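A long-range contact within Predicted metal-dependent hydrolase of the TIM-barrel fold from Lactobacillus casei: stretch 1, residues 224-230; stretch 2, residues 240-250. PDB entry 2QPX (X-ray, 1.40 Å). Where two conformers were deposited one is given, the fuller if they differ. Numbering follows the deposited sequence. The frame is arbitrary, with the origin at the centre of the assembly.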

# COMPACT_ATOMS: atom_id res chain seq x y z
N PRO A 224 3.52 29.10 0.80
CA PRO A 224 3.64 27.70 0.43
C PRO A 224 3.36 27.36 -1.02
O PRO A 224 2.66 28.12 -1.71
CB PRO A 224 2.59 27.03 1.32
CG PRO A 224 2.36 28.01 2.44
CD PRO A 224 2.44 29.28 1.78
N LEU A 225 3.90 26.21 -1.43
CA LEU A 225 3.63 25.63 -2.76
C LEU A 225 2.96 24.29 -2.53
O LEU A 225 3.56 23.36 -2.00
CB LEU A 225 4.90 25.45 -3.59
CG LEU A 225 4.77 24.71 -4.92
CD1 LEU A 225 3.77 25.41 -5.86
CD2 LEU A 225 6.21 24.57 -5.54
N GLN A 226 1.72 24.21 -2.98
CA GLN A 226 0.91 23.00 -2.90
C GLN A 226 1.09 22.19 -4.17
O GLN A 226 1.17 22.75 -5.28
CB GLN A 226 -0.56 23.36 -2.80
CG GLN A 226 -0.93 24.34 -1.70
CD GLN A 226 -2.42 24.71 -1.71
OE1 GLN A 226 -3.09 24.55 -2.74
NE2 GLN A 226 -2.94 25.24 -0.57
N PHE A 227 1.11 20.85 -4.03
CA PHE A 227 1.05 19.91 -5.16
C PHE A 227 -0.12 18.96 -4.98
O PHE A 227 -0.24 18.29 -3.94
CB PHE A 227 2.30 19.04 -5.23
CG PHE A 227 3.51 19.76 -5.72
CD1 PHE A 227 4.30 20.51 -4.86
CD2 PHE A 227 3.90 19.65 -7.05
CE1 PHE A 227 5.44 21.12 -5.31
CE2 PHE A 227 5.05 20.26 -7.49
CZ PHE A 227 5.83 21.00 -6.62
N HIS A 228 -0.93 18.79 -6.02
CA HIS A 228 -1.82 17.60 -6.04
C HIS A 228 -0.98 16.35 -6.00
O HIS A 228 -0.07 16.23 -6.82
CB HIS A 228 -2.68 17.61 -7.31
CG HIS A 228 -3.61 16.45 -7.40
ND1 HIS A 228 -4.93 16.54 -7.01
CD2 HIS A 228 -3.41 15.17 -7.80
CE1 HIS A 228 -5.50 15.34 -7.17
NE2 HIS A 228 -4.59 14.50 -7.63
N VAL A 229 -1.34 15.38 -5.15
CA VAL A 229 -0.66 14.09 -5.09
C VAL A 229 -1.75 13.01 -5.09
O VAL A 229 -2.72 13.08 -4.35
CB VAL A 229 0.22 13.97 -3.81
CG1 VAL A 229 0.83 12.53 -3.68
CG2 VAL A 229 1.33 15.07 -3.80
N GLY A 230 -1.56 11.96 -5.90
CA GLY A 230 -2.44 10.79 -5.84
C GLY A 230 -3.79 11.00 -6.54
O GLY A 230 -3.85 11.63 -7.60
N LEU A 240 2.29 7.61 -11.60
CA LEU A 240 3.30 8.67 -11.53
C LEU A 240 3.02 9.66 -10.43
O LEU A 240 3.69 10.70 -10.32
CB LEU A 240 3.35 9.41 -12.89
CG LEU A 240 3.81 8.52 -14.05
CD1 LEU A 240 3.90 9.37 -15.33
CD2 LEU A 240 5.14 7.86 -13.74
N GLY A 241 2.00 9.39 -9.63
CA GLY A 241 1.59 10.31 -8.57
C GLY A 241 2.17 9.97 -7.21
O GLY A 241 1.69 10.52 -6.21
N ASN A 242 3.08 8.99 -7.16
CA ASN A 242 3.72 8.58 -5.91
C ASN A 242 4.70 9.71 -5.51
O ASN A 242 5.66 10.00 -6.23
CB ASN A 242 4.46 7.25 -6.10
CG ASN A 242 5.05 6.69 -4.81
OD1 ASN A 242 5.43 7.44 -3.89
ND2 ASN A 242 5.15 5.35 -4.74
N PRO A 243 4.50 10.34 -4.34
CA PRO A 243 5.32 11.48 -4.02
C PRO A 243 6.79 11.17 -3.70
O PRO A 243 7.60 12.09 -3.68
CB PRO A 243 4.61 12.07 -2.80
CG PRO A 243 3.98 10.90 -2.14
CD PRO A 243 3.52 10.04 -3.29
N LEU A 244 7.14 9.89 -3.53
CA LEU A 244 8.55 9.51 -3.46
C LEU A 244 9.29 9.95 -4.73
O LEU A 244 10.50 10.19 -4.68
CB LEU A 244 8.72 8.01 -3.26
CG LEU A 244 8.13 7.37 -1.99
CD1 LEU A 244 8.36 5.86 -1.96
CD2 LEU A 244 8.68 8.09 -0.73
N LEU A 245 8.56 10.08 -5.83
CA LEU A 245 9.17 10.50 -7.09
C LEU A 245 9.63 11.96 -7.05
O LEU A 245 10.46 12.38 -7.87
CB LEU A 245 8.22 10.25 -8.26
CG LEU A 245 7.83 8.79 -8.53
CD1 LEU A 245 6.64 8.69 -9.50
CD2 LEU A 245 9.04 8.01 -9.00
N MSE A 246 9.14 12.73 -6.06
CA MSE A 246 9.51 14.13 -5.88
C MSE A 246 10.80 14.33 -5.10
O MSE A 246 11.17 15.46 -4.81
CB MSE A 246 8.42 14.90 -5.10
CG MSE A 246 7.10 14.94 -5.79
SE MSE A 246 5.80 15.81 -4.72
CE MSE A 246 6.51 17.50 -4.75
N ARG A 247 11.45 13.26 -4.69
CA ARG A 247 12.58 13.40 -3.75
C ARG A 247 13.67 14.35 -4.26
O ARG A 247 14.18 15.13 -3.49
CB ARG A 247 13.14 12.03 -3.37
CG ARG A 247 14.08 12.04 -2.14
CD ARG A 247 14.60 10.61 -1.83
NE ARG A 247 15.36 10.08 -2.97
CZ ARG A 247 16.67 9.95 -3.02
NH1 ARG A 247 17.43 10.23 -1.98
NH2 ARG A 247 17.24 9.49 -4.13
N ASP A 248 14.02 14.33 -5.56
CA ASP A 248 15.09 15.22 -5.98
C ASP A 248 14.68 16.70 -5.86
O ASP A 248 15.49 17.52 -5.43
CB ASP A 248 15.58 14.85 -7.38
CG ASP A 248 16.23 13.45 -7.46
OD1 ASP A 248 16.67 12.86 -6.43
OD2 ASP A 248 16.31 12.94 -8.60
N TYR A 249 13.43 17.01 -6.17
CA TYR A 249 12.93 18.36 -6.01
C TYR A 249 12.93 18.75 -4.54
O TYR A 249 13.30 19.87 -4.22
CB TYR A 249 11.53 18.48 -6.61
CG TYR A 249 10.96 19.87 -6.70
CD1 TYR A 249 11.24 20.68 -7.80
CD2 TYR A 249 10.09 20.36 -5.72
CE1 TYR A 249 10.71 21.93 -7.95
CE2 TYR A 249 9.54 21.62 -5.85
CZ TYR A 249 9.85 22.43 -6.97
OH TYR A 249 9.27 23.67 -7.08
N LEU A 250 12.49 17.85 -3.67
CA LEU A 250 12.43 18.15 -2.24
C LEU A 250 13.85 18.39 -1.68
O LEU A 250 14.07 19.29 -0.88
CB LEU A 250 11.75 17.01 -1.48
CG LEU A 250 10.29 16.75 -1.81
CD1 LEU A 250 9.68 15.55 -1.07
CD2 LEU A 250 9.48 18.05 -1.64

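The contact is a strand packed against a turn of 3-10 helix that leads into a helix. In the extended first stretch, L225, F227 and V229 direct their CA-to-CB bonds toward the second stretch, while Q226 and H228 make no contact with it, the alternation expected of an extended chain. The second stretch answers with P243, M246 and Y249, spaced three residues apart, a spacing that matches the three-residue repeat of the 3-10 segment for P243 and M246, and that falls about one turn on in the helix for Y249. The backbones diverge along the contact: the CA atoms of G230 and G241 lie 4.9 Å apart, those of L225 and L250 11.6 Å. No hydrogen bond crosses between the stretches, so the 294 Å² of buried surface, both sides summed, rests on van der Waals and aromatic contacts.

V229 is covered most, with 55 Å² beneath the second stretch. It sits where the chains are close, and its CG1 meets both backbone and side chain: 3.3 Å from G241 O and 3.7 Å from P243 CD. The first is a close approach of a methyl to a carbonyl oxygen; the second is plain apolar packing against the proline ring. G230 N also comes within 3.6 Å of G241 O, but this is proximity without a hydrogen bond.

F227 and M246, each covered over 51 Å², meet in the middle of the contact. M246 is selenomethionine, and with chi1 m, chi2 t and chi3 p (67°) it places its terminal methyl over one face of the phenyl ring. M246 CE lies 3.7 Å from the centroid of the F227 ring and only 9° off the ring normal, the geometry of a CH-pi contact in which a polarised methyl meets the electron-rich face. M246 SE stands farther off, 4.9 Å from the same centroid and 19° off the normal, so the methyl makes the nearer approach.

F227 also presents its edge toward the face of Y249. The ring centroids are 5.8 Å apart and the planes meet at 78°, an offset edge-to-face pair whose closest atoms are F227 CZ and Y249 CE2 at 3.8 Å. Such an arrangement brings the slightly positive ring hydrogens of one aromatic to the pi cloud of the other.

Toward the N-terminal end of the first stretch, L225 CD2 reaches the edge of the Y249 ring, near its plane, 3.5 Å from Y249 OH and 4.5 Å from Y249 CZ. The hydroxyl is hydrogen-bonded elsewhere in the structure, so its polar need is met beside the leucine methyl.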